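PDB 5J7O: major capsid protein from Faustovirus, which builds the protein shell of this large double-stranded DNA virus as a trimer-forming, double jelly-roll capsid subunit. Local coordinates for residues N173-K187 with V324-G338. Sequence-based numbering, arbitrary orientation.
Sequences NFVRYCEYPGLRLFK and VDIEQQSNILFTAPG
R184 swings CG away from the backbone N (chi1 -156°) and stays extended as far as NE, which carries it from the short helix 181-185 across to N331. There its guanidinium lies with one face against N331 CB, while NH1 makes a weak, bent hydrogen bond to N331 O; the edge of the same group meets the edge of the F334 ring. L333, its CG likewise opposite the backbone N (chi1 -173°), lays CD1 over the centre of the Y177 ring, a CH-pi contact 3.8 Å from L333 CD1 to the Y177 centroid. I332 CG2 touches that ring at its edge, 3.7 Å from Y177 CD2, and I332 CD1 packs against R184 CB. Two further rings are met over a face, F174 by G338 CA and F186 by V324 CG1.

Strands 174-177 and 333-336 run antiparallel with F174-A336 and R176-F334 as hydrogen-bonded pairs; F334 N gives R176 O a 2.8 Å bond, and beyond the strand ends C178 N donates to I332 O. The second ladder, two residues out of step with the first, pairs F186 with I326, and E327 N donates to L185 O at 2.8 Å. Between the ladders, N331 ND2 holds E327 OE2 from above the carboxylate plane. N173 OD1 accepts from A378 N, and its ND2 donates to S381 O.

The segments pass together from one antiparallel sheet to another, consistent with the double jelly-roll: strand 170-177 sits between 116-118 and 333-336, whereas 320-326 and 186-193 are the inner strands of a four-stranded sheet. Strand 99-109 packs on Y177, L185 and F186; helix 464-467 touches N331 and F334, its Q464 accepting from R184 NH2, and L238 of a second subunit packs on F174.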
ATOM      1  N   ASN B 173      -1.722  19.905 -27.913  1.00 37.97           N
ATOM      2  CA  ASN B 173      -2.180  19.280 -26.685  1.00 37.06           C
ATOM      3  C   ASN B 173      -1.498  17.930 -26.483  1.00 36.11           C
ATOM      4  O   ASN B 173      -0.976  17.318 -27.420  1.00 38.02           O
ATOM      5  CB  ASN B 173      -3.696  19.093 -26.708  1.00 37.49           C
ATOM      6  CG  ASN B 173      -4.451  20.404 -26.593  1.00 38.27           C
ATOM      7  OD1 ASN B 173      -4.017  21.325 -25.901  1.00 39.08           O
ATOM      8  ND2 ASN B 173      -5.594  20.491 -27.265  1.00 37.93           N
ATOM      9  N   PHE B 174      -1.505  17.470 -25.237  1.00 34.75           N
ATOM     10  CA  PHE B 174      -1.056  16.126 -24.918  1.00 33.95           C
ATOM     11  C   PHE B 174      -2.236  15.158 -24.971  1.00 34.24           C
ATOM     12  O   PHE B 174      -3.399  15.558 -25.062  1.00 36.19           O
ATOM     13  CB  PHE B 174      -0.388  16.086 -23.541  1.00 32.95           C
ATOM     14  CG  PHE B 174       1.000  16.672 -23.515  1.00 33.82           C
ATOM     15  CD1 PHE B 174       1.558  17.236 -24.652  1.00 35.19           C
ATOM     16  CD2 PHE B 174       1.753  16.645 -22.353  1.00 35.56           C
ATOM     17  CE1 PHE B 174       2.834  17.772 -24.626  1.00 35.91           C
ATOM     18  CE2 PHE B 174       3.029  17.176 -22.320  1.00 37.02           C
ATOM     19  CZ  PHE B 174       3.570  17.740 -23.459  1.00 36.59           C
ATOM     20  N   VAL B 175      -1.925  13.867 -24.919  1.00 32.59           N
ATOM     21  CA  VAL B 175      -2.946  12.829 -24.943  1.00 33.45           C
ATOM     22  C   VAL B 175      -2.802  11.962 -23.704  1.00 34.20           C
ATOM     23  O   VAL B 175      -1.709  11.794 -23.149  1.00 32.86           O
ATOM     24  CB  VAL B 175      -2.881  11.970 -26.224  1.00 33.07           C
ATOM     25  CG1 VAL B 175      -3.361  12.772 -27.424  1.00 32.83           C
ATOM     26  CG2 VAL B 175      -1.472  11.459 -26.453  1.00 33.86           C
ATOM     27  N   ARG B 176      -3.931  11.418 -23.263  1.00 34.98           N
ATOM     28  CA  ARG B 176      -3.980  10.538 -22.110  1.00 33.89           C
ATOM     29  C   ARG B 176      -5.051   9.491 -22.359  1.00 32.43           C
ATOM     30  O   ARG B 176      -5.991   9.718 -23.126  1.00 31.45           O
ATOM     31  CB  ARG B 176      -4.297  11.304 -20.824  1.00 33.68           C
ATOM     32  CG  ARG B 176      -5.728  11.130 -20.349  1.00 34.51           C
ATOM     33  CD  ARG B 176      -6.124  12.225 -19.380  1.00 35.53           C
ATOM     34  NE  ARG B 176      -5.307  12.236 -18.168  1.00 38.40           N
ATOM     35  CZ  ARG B 176      -5.174  13.290 -17.366  1.00 40.66           C
ATOM     36  NH1 ARG B 176      -5.791  14.431 -17.650  1.00 43.09           N
ATOM     37  NH2 ARG B 176      -4.419  13.209 -16.280  1.00 40.13           N
ATOM     38  N   TYR B 177      -4.903   8.345 -21.707  1.00 34.02           N
ATOM     39  CA  TYR B 177      -5.951   7.337 -21.683  1.00 33.37           C
ATOM     40  C   TYR B 177      -6.821   7.508 -20.444  1.00 35.21           C
ATOM     41  O   TYR B 177      -6.373   7.999 -19.404  1.00 35.66           O
ATOM     42  CB  TYR B 177      -5.356   5.926 -21.716  1.00 31.96           C
ATOM     43  CG  TYR B 177      -4.974   5.467 -23.104  1.00 31.45           C
ATOM     44  CD1 TYR B 177      -3.700   5.700 -23.609  1.00 29.99           C
ATOM     45  CD2 TYR B 177      -5.893   4.819 -23.918  1.00 30.79           C
ATOM     46  CE1 TYR B 177      -3.350   5.289 -24.887  1.00 31.17           C
ATOM     47  CE2 TYR B 177      -5.553   4.405 -25.195  1.00 30.99           C
ATOM     48  CZ  TYR B 177      -4.281   4.642 -25.673  1.00 31.44           C
ATOM     49  OH  TYR B 177      -3.944   4.231 -26.943  1.00 30.47           O
ATOM     50  N   CYS B 178      -8.082   7.106 -20.568  1.00 35.94           N
ATOM     51  CA  CYS B 178      -8.943   7.055 -19.401  1.00 33.15           C
ATOM     52  C   CYS B 178      -8.409   6.022 -18.412  1.00 31.56           C
ATOM     53  O   CYS B 178      -7.615   5.144 -18.759  1.00 31.35           O
ATOM     54  CB  CYS B 178     -10.372   6.716 -19.805  1.00 33.63           C
ATOM     55  SG  CYS B 178     -10.603   5.013 -20.357  1.00 36.25           S
ATOM     56  N   GLU B 179      -8.819   6.160 -17.155  1.00 31.46           N
ATOM     57  CA  GLU B 179      -8.401   5.197 -16.147  1.00 31.16           C
ATOM     58  C   GLU B 179      -9.020   3.839 -16.441  1.00 28.29           C
ATOM     59  O   GLU B 179     -10.186   3.740 -16.838  1.00 23.53           O
ATOM     60  CB  GLU B 179      -8.784   5.673 -14.749  1.00 32.64           C
ATOM     61  CG  GLU B 179      -7.885   6.777 -14.222  1.00 34.15           C
ATOM     62  CD  GLU B 179      -8.067   7.023 -12.740  1.00 37.41           C
ATOM     63  OE1 GLU B 179      -9.197   6.842 -12.243  1.00 37.40           O
ATOM     64  OE2 GLU B 179      -7.077   7.388 -12.072  1.00 39.62           O
ATOM     65  N   TYR B 180      -8.216   2.795 -16.265  1.00 25.96           N
ATOM     66  CA  TYR B 180      -8.606   1.424 -16.569  1.00 27.81           C
ATOM     67  C   TYR B 180      -9.137   1.290 -17.999  1.00 31.17           C
ATOM     68  O   TYR B 180     -10.289   0.900 -18.208  1.00 32.59           O
ATOM     69  CB  TYR B 180      -9.626   0.924 -15.558  1.00 25.81           C
ATOM     70  CG  TYR B 180      -9.108   1.035 -14.143  1.00 26.18           C
ATOM     71  CD1 TYR B 180      -8.183   0.125 -13.656  1.00 27.78           C
ATOM     72  CD2 TYR B 180      -9.519   2.065 -13.306  1.00 24.87           C
ATOM     73  CE1 TYR B 180      -7.692   0.221 -12.372  1.00 28.99           C
ATOM     74  CE2 TYR B 180      -9.032   2.170 -12.017  1.00 27.21           C
ATOM     75  CZ  TYR B 180      -8.118   1.245 -11.555  1.00 29.73           C
ATOM     76  OH  TYR B 180      -7.627   1.339 -10.275  1.00 32.38           O
ATOM     77  N   PRO B 181      -8.312   1.600 -19.010  1.00 29.67           N
ATOM     78  CA  PRO B 181      -8.812   1.551 -20.393  1.00 29.46           C
ATOM     79  C   PRO B 181      -9.266   0.167 -20.810  1.00 30.79           C
ATOM     80  O   PRO B 181     -10.232   0.040 -21.570  1.00 33.69           O
ATOM     81  CB  PRO B 181      -7.608   2.027 -21.223  1.00 30.59           C
ATOM     82  CG  PRO B 181      -6.634   2.613 -20.238  1.00 31.15           C
ATOM     83  CD  PRO B 181      -6.874   1.904 -18.950  1.00 29.82           C
ATOM     84  N   GLY B 182      -8.596  -0.877 -20.323  1.00 31.18           N
ATOM     85  CA  GLY B 182      -8.997  -2.224 -20.686  1.00 32.14           C
ATOM     86  C   GLY B 182     -10.368  -2.588 -20.161  1.00 32.43           C
ATOM     87  O   GLY B 182     -11.034  -3.469 -20.707  1.00 32.73           O
ATOM     88  N   LEU B 183     -10.816  -1.910 -19.104  1.00 32.10           N
ATOM     89  CA  LEU B 183     -12.140  -2.199 -18.571  1.00 33.18           C
ATOM     90  C   LEU B 183     -13.228  -1.471 -19.349  1.00 33.37           C
ATOM     91  O   LEU B 183     -14.306  -2.030 -19.574  1.00 32.56           O
ATOM     92  CB  LEU B 183     -12.205  -1.831 -17.089  1.00 32.45           C
ATOM     93  CG  LEU B 183     -11.277  -2.623 -16.170  1.00 32.07           C
ATOM     94  CD1 LEU B 183     -11.572  -2.309 -14.715  1.00 31.06           C
ATOM     95  CD2 LEU B 183     -11.400  -4.115 -16.437  1.00 31.57           C
ATOM     96  N   ARG B 184     -12.969  -0.229 -19.769  1.00 32.82           N
ATOM     97  CA  ARG B 184     -13.971   0.503 -20.533  1.00 32.41           C
ATOM     98  C   ARG B 184     -13.988   0.092 -21.998  1.00 35.50           C
ATOM     99  O   ARG B 184     -15.031   0.201 -22.652  1.00 37.64           O
ATOM    100  CB  ARG B 184     -13.733   2.011 -20.433  1.00 30.62           C
ATOM    101  CG  ARG B 184     -14.992   2.824 -20.681  1.00 30.66           C
ATOM    102  CD  ARG B 184     -14.740   4.320 -20.668  1.00 28.95           C
ATOM    103  NE  ARG B 184     -15.999   5.053 -20.565  1.00 30.70           N
ATOM    104  CZ  ARG B 184     -16.126   6.364 -20.738  1.00 30.99           C
ATOM    105  NH1 ARG B 184     -15.066   7.103 -21.034  1.00 32.07           N
ATOM    106  NH2 ARG B 184     -17.316   6.936 -20.620  1.00 32.93           N
ATOM    107  N   LEU B 185     -12.851  -0.376 -22.522  1.00 35.40           N
ATOM    108  CA  LEU B 185     -12.753  -0.685 -23.945  1.00 37.48           C
ATOM    109  C   LEU B 185     -13.800  -1.707 -24.367  1.00 39.91           C
ATOM    110  O   LEU B 185     -14.354  -1.620 -25.470  1.00 39.41           O
ATOM    111  CB  LEU B 185     -11.352  -1.196 -24.275  1.00 36.31           C
ATOM    112  CG  LEU B 185     -11.095  -1.496 -25.752  1.00 36.81           C
ATOM    113  CD1 LEU B 185     -11.086  -0.209 -26.562  1.00 37.51           C
ATOM    114  CD2 LEU B 185      -9.795  -2.255 -25.927  1.00 35.39           C
ATOM    115  N   PHE B 186     -14.087  -2.678 -23.507  1.00 40.31           N
ATOM    116  CA  PHE B 186     -15.059  -3.724 -23.815  1.00 39.24           C
ATOM    117  C   PHE B 186     -16.419  -3.279 -23.293  1.00 39.00           C
ATOM    118  O   PHE B 186     -16.730  -3.449 -22.111  1.00 37.39           O
ATOM    119  CB  PHE B 186     -14.633  -5.057 -23.210  1.00 39.04           C
ATOM    120  CG  PHE B 186     -13.414  -5.661 -23.855  1.00 38.23           C
ATOM    121  CD1 PHE B 186     -12.803  -5.049 -24.939  1.00 38.12           C
ATOM    122  CD2 PHE B 186     -12.885  -6.849 -23.381  1.00 39.14           C
ATOM    123  CE1 PHE B 186     -11.686  -5.607 -25.531  1.00 38.43           C
ATOM    124  CE2 PHE B 186     -11.769  -7.412 -23.970  1.00 39.90           C
ATOM    125  CZ  PHE B 186     -11.170  -6.790 -25.047  1.00 38.90           C
ATOM    126  N   LYS B 187     -17.228  -2.691 -24.179  1.00 40.48           N
ATOM    127  CA  LYS B 187     -18.603  -2.357 -23.820  1.00 42.42           C
ATOM    128  C   LYS B 187     -19.366  -3.598 -23.384  1.00 44.46           C
ATOM    129  O   LYS B 187     -19.960  -3.631 -22.301  1.00 45.23           O
ATOM    130  CB  LYS B 187     -19.311  -1.692 -24.999  1.00 43.55           C
ATOM    131  CG  LYS B 187     -18.899  -0.262 -25.270  1.00 46.70           C
ATOM    132  CD  LYS B 187     -19.722   0.314 -26.410  1.00 49.46           C
ATOM    133  CE  LYS B 187     -21.211   0.120 -26.161  1.00 51.63           C
ATOM    134  NZ  LYS B 187     -22.035   0.518 -27.334  1.00 53.34           N
ATOM    135  N   VAL B 324     -17.140  -9.449 -28.697  1.00 39.75           N
ATOM    136  CA  VAL B 324     -16.702  -8.302 -27.910  1.00 40.13           C
ATOM    137  C   VAL B 324     -17.117  -7.028 -28.633  1.00 41.03           C
ATOM    138  O   VAL B 324     -16.743  -6.820 -29.794  1.00 40.37           O
ATOM    139  CB  VAL B 324     -15.182  -8.312 -27.673  1.00 38.22           C
ATOM    140  CG1 VAL B 324     -14.776  -7.106 -26.851  1.00 38.36           C
ATOM    141  CG2 VAL B 324     -14.751  -9.600 -26.985  1.00 37.04           C
ATOM    142  N   ASP B 325     -17.884  -6.181 -27.951  1.00 41.56           N
ATOM    143  CA  ASP B 325     -18.199  -4.848 -28.445  1.00 43.98           C
ATOM    144  C   ASP B 325     -17.137  -3.873 -27.953  1.00 43.78           C
ATOM    145  O   ASP B 325     -16.782  -3.878 -26.769  1.00 45.20           O
ATOM    146  CB  ASP B 325     -19.586  -4.404 -27.982  1.00 47.70           C
ATOM    147  CG  ASP B 325     -20.699  -5.233 -28.592  1.00 53.06           C
ATOM    148  OD1 ASP B 325     -20.454  -5.897 -29.622  1.00 54.78           O
ATOM    149  OD2 ASP B 325     -21.823  -5.215 -28.047  1.00 55.26           O
ATOM    150  N   ILE B 326     -16.632  -3.040 -28.859  1.00 42.31           N
ATOM    151  CA  ILE B 326     -15.521  -2.139 -28.576  1.00 42.30           C
ATOM    152  C   ILE B 326     -16.058  -0.719 -28.450  1.00 41.85           C
ATOM    153  O   ILE B 326     -16.853  -0.270 -29.285  1.00 42.35           O
ATOM    154  CB  ILE B 326     -14.435  -2.230 -29.661  1.00 43.38           C
ATOM    155  CG1 ILE B 326     -13.895  -3.658 -29.742  1.00 42.30           C
ATOM    156  CG2 ILE B 326     -13.305  -1.257 -29.371  1.00 43.59           C
ATOM    157  CD1 ILE B 326     -13.282  -4.152 -28.448  1.00 40.97           C
ATOM    158  N   GLU B 327     -15.621  -0.021 -27.405  1.00 41.02           N
ATOM    159  CA  GLU B 327     -16.050   1.342 -27.134  1.00 40.49           C
ATOM    160  C   GLU B 327     -15.540   2.296 -28.216  1.00 42.61           C
ATOM    161  O   GLU B 327     -14.562   2.021 -28.917  1.00 43.40           O
ATOM    162  CB  GLU B 327     -15.550   1.776 -25.753  1.00 39.81           C
ATOM    163  CG  GLU B 327     -15.989   3.159 -25.298  1.00 41.14           C
ATOM    164  CD  GLU B 327     -17.490   3.279 -25.149  1.00 43.71           C
ATOM    165  OE1 GLU B 327     -18.054   2.626 -24.246  1.00 44.77           O
ATOM    166  OE2 GLU B 327     -18.109   4.023 -25.938  1.00 44.93           O
ATOM    167  N   GLN B 328     -16.234   3.424 -28.358  1.00 43.92           N
ATOM    168  CA  GLN B 328     -15.769   4.487 -29.238  1.00 44.63           C
ATOM    169  C   GLN B 328     -14.434   5.033 -28.744  1.00 42.06           C
ATOM    170  O   GLN B 328     -14.123   4.990 -27.551  1.00 39.85           O
ATOM    171  CB  GLN B 328     -16.802   5.613 -29.307  1.00 47.03           C
ATOM    172  CG  GLN B 328     -18.238   5.141 -29.467  1.00 49.61           C
ATOM    173  CD  GLN B 328     -19.228   6.290 -29.486  1.00 51.12           C
ATOM    174  OE1 GLN B 328     -19.016   7.296 -30.163  1.00 53.58           O
ATOM    175  NE2 GLN B 328     -20.315   6.148 -28.736  1.00 50.10           N
ATOM    176  N   GLN B 329     -13.638   5.558 -29.681  1.00 40.62           N
ATOM    177  CA  GLN B 329     -12.321   6.076 -29.320  1.00 37.74           C
ATOM    178  C   GLN B 329     -12.433   7.271 -28.382  1.00 34.61           C
ATOM    179  O   GLN B 329     -11.605   7.442 -27.481  1.00 34.32           O
ATOM    180  CB  GLN B 329     -11.540   6.462 -30.576  1.00 37.26           C
ATOM    181  CG  GLN B 329     -10.100   6.875 -30.295  1.00 36.86           C
ATOM    182  CD  GLN B 329      -9.514   7.756 -31.380  1.00 36.35           C
ATOM    183  OE1 GLN B 329     -10.231   8.509 -32.041  1.00 37.32           O
ATOM    184  NE2 GLN B 329      -8.202   7.669 -31.569  1.00 34.59           N
ATOM    185  N   SER B 330     -13.458   8.104 -28.575  1.00 34.70           N
ATOM    186  CA  SER B 330     -13.609   9.328 -27.797  1.00 34.92           C
ATOM    187  C   SER B 330     -13.898   9.072 -26.323  1.00 36.71           C
ATOM    188  O   SER B 330     -13.850  10.020 -25.531  1.00 37.90           O
ATOM    189  CB  SER B 330     -14.715  10.193 -28.403  1.00 34.12           C
ATOM    190  OG  SER B 330     -15.840   9.410 -28.761  1.00 35.94           O
ATOM    191  N   ASN B 331     -14.198   7.835 -25.933  1.00 36.41           N
ATOM    192  CA  ASN B 331     -14.383   7.483 -24.531  1.00 36.84           C
ATOM    193  C   ASN B 331     -13.167   6.792 -23.931  1.00 36.47           C
ATOM    194  O   ASN B 331     -13.178   6.473 -22.738  1.00 34.44           O
ATOM    195  CB  ASN B 331     -15.615   6.587 -24.366  1.00 37.43           C
ATOM    196  CG  ASN B 331     -16.914   7.336 -24.575  1.00 38.40           C
ATOM    197  OD1 ASN B 331     -17.005   8.532 -24.299  1.00 37.54           O
ATOM    198  ND2 ASN B 331     -17.931   6.634 -25.061  1.00 39.84           N
ATOM    199  N   ILE B 332     -12.122   6.558 -24.721  1.00 36.42           N
ATOM    200  CA  ILE B 332     -10.931   5.858 -24.267  1.00 34.70           C
ATOM    201  C   ILE B 332      -9.714   6.776 -24.244  1.00 35.20           C
ATOM    202  O   ILE B 332      -8.927   6.743 -23.295  1.00 36.34           O
ATOM    203  CB  ILE B 332     -10.666   4.617 -25.147  1.00 32.67           C
ATOM    204  CG1 ILE B 332     -11.856   3.657 -25.087  1.00 32.72           C
ATOM    205  CG2 ILE B 332      -9.381   3.919 -24.726  1.00 32.40           C
ATOM    206  CD1 ILE B 332     -12.184   3.180 -23.692  1.00 31.50           C
ATOM    207  N   LEU B 333      -9.553   7.606 -25.270  1.00 34.22           N
ATOM    208  CA  LEU B 333      -8.393   8.472 -25.431  1.00 34.65           C
ATOM    209  C   LEU B 333      -8.848   9.921 -25.353  1.00 36.74           C
ATOM    210  O   LEU B 333      -9.852  10.293 -25.971  1.00 39.05           O
ATOM    211  CB  LEU B 333      -7.702   8.194 -26.766  1.00 35.18           C
ATOM    212  CG  LEU B 333      -6.370   8.876 -27.059  1.00 35.55           C
ATOM    213  CD1 LEU B 333      -5.268   8.300 -26.185  1.00 35.69           C
ATOM    214  CD2 LEU B 333      -6.034   8.721 -28.530  1.00 35.73           C
ATOM    215  N   PHE B 334      -8.114  10.740 -24.602  1.00 35.75           N
ATOM    216  CA  PHE B 334      -8.553  12.094 -24.305  1.00 36.61           C
ATOM    217  C   PHE B 334      -7.427  13.099 -24.494  1.00 36.81           C
ATOM    218  O   PHE B 334      -6.247  12.791 -24.302  1.00 37.96           O
ATOM    219  CB  PHE B 334      -9.092  12.209 -22.875  1.00 36.64           C
ATOM    220  CG  PHE B 334     -10.354  11.438 -22.646  1.00 39.14           C
ATOM    221  CD1 PHE B 334     -10.310  10.091 -22.331  1.00 40.05           C
ATOM    222  CD2 PHE B 334     -11.587  12.060 -22.747  1.00 40.31           C
ATOM    223  CE1 PHE B 334     -11.470   9.376 -22.122  1.00 41.54           C
ATOM    224  CE2 PHE B 334     -12.753  11.350 -22.538  1.00 42.38           C
ATOM    225  CZ  PHE B 334     -12.694  10.006 -22.226  1.00 42.74           C
ATOM    226  N   THR B 335      -7.823  14.306 -24.880  1.00 36.89           N
ATOM    227  CA  THR B 335      -6.926  15.448 -24.920  1.00 36.21           C
ATOM    228  C   THR B 335      -6.700  15.973 -23.508  1.00 35.33           C
ATOM    229  O   THR B 335      -7.606  15.956 -22.671  1.00 34.16           O
ATOM    230  CB  THR B 335      -7.522  16.543 -25.813  1.00 35.76           C
ATOM    231  OG1 THR B 335      -7.482  16.125 -27.183  1.00 34.79           O
ATOM    232  CG2 THR B 335      -6.777  17.854 -25.666  1.00 38.25           C
ATOM    233  N   ALA B 336      -5.478  16.413 -23.237  1.00 34.14           N
ATOM    234  CA  ALA B 336      -5.113  17.039 -21.977  1.00 34.10           C
ATOM    235  C   ALA B 336      -4.131  18.160 -22.272  1.00 33.75           C
ATOM    236  O   ALA B 336      -3.451  18.139 -23.304  1.00 32.55           O
ATOM    237  CB  ALA B 336      -4.498  16.027 -21.001  1.00 34.46           C
ATOM    238  N   PRO B 337      -4.048  19.165 -21.398  1.00 32.44           N
ATOM    239  CA  PRO B 337      -3.121  20.276 -21.645  1.00 32.53           C
ATOM    240  C   PRO B 337      -1.686  19.792 -21.781  1.00 32.93           C
ATOM    241  O   PRO B 337      -1.242  18.888 -21.071  1.00 33.37           O
ATOM    242  CB  PRO B 337      -3.297  21.166 -20.410  1.00 31.93           C
ATOM    243  CG  PRO B 337      -4.662  20.856 -19.916  1.00 31.03           C
ATOM    244  CD  PRO B 337      -4.878  19.398 -20.203  1.00 30.40           C
ATOM    245  N   GLY B 338      -0.965  20.403 -22.710  1.00 31.80           N
ATOM    246  CA  GLY B 338       0.421  20.075 -22.990  1.00 29.68           C
ATOM    247  C   GLY B 338       1.378  21.053 -22.343  1.00 30.02           C
ATOM    248  O   GLY B 338       1.176  21.492 -21.204  1.00 25.88           O
TER
HETATM  249  O   HOH W   1      -1.790  22.087 -24.407  1.00 33.20           O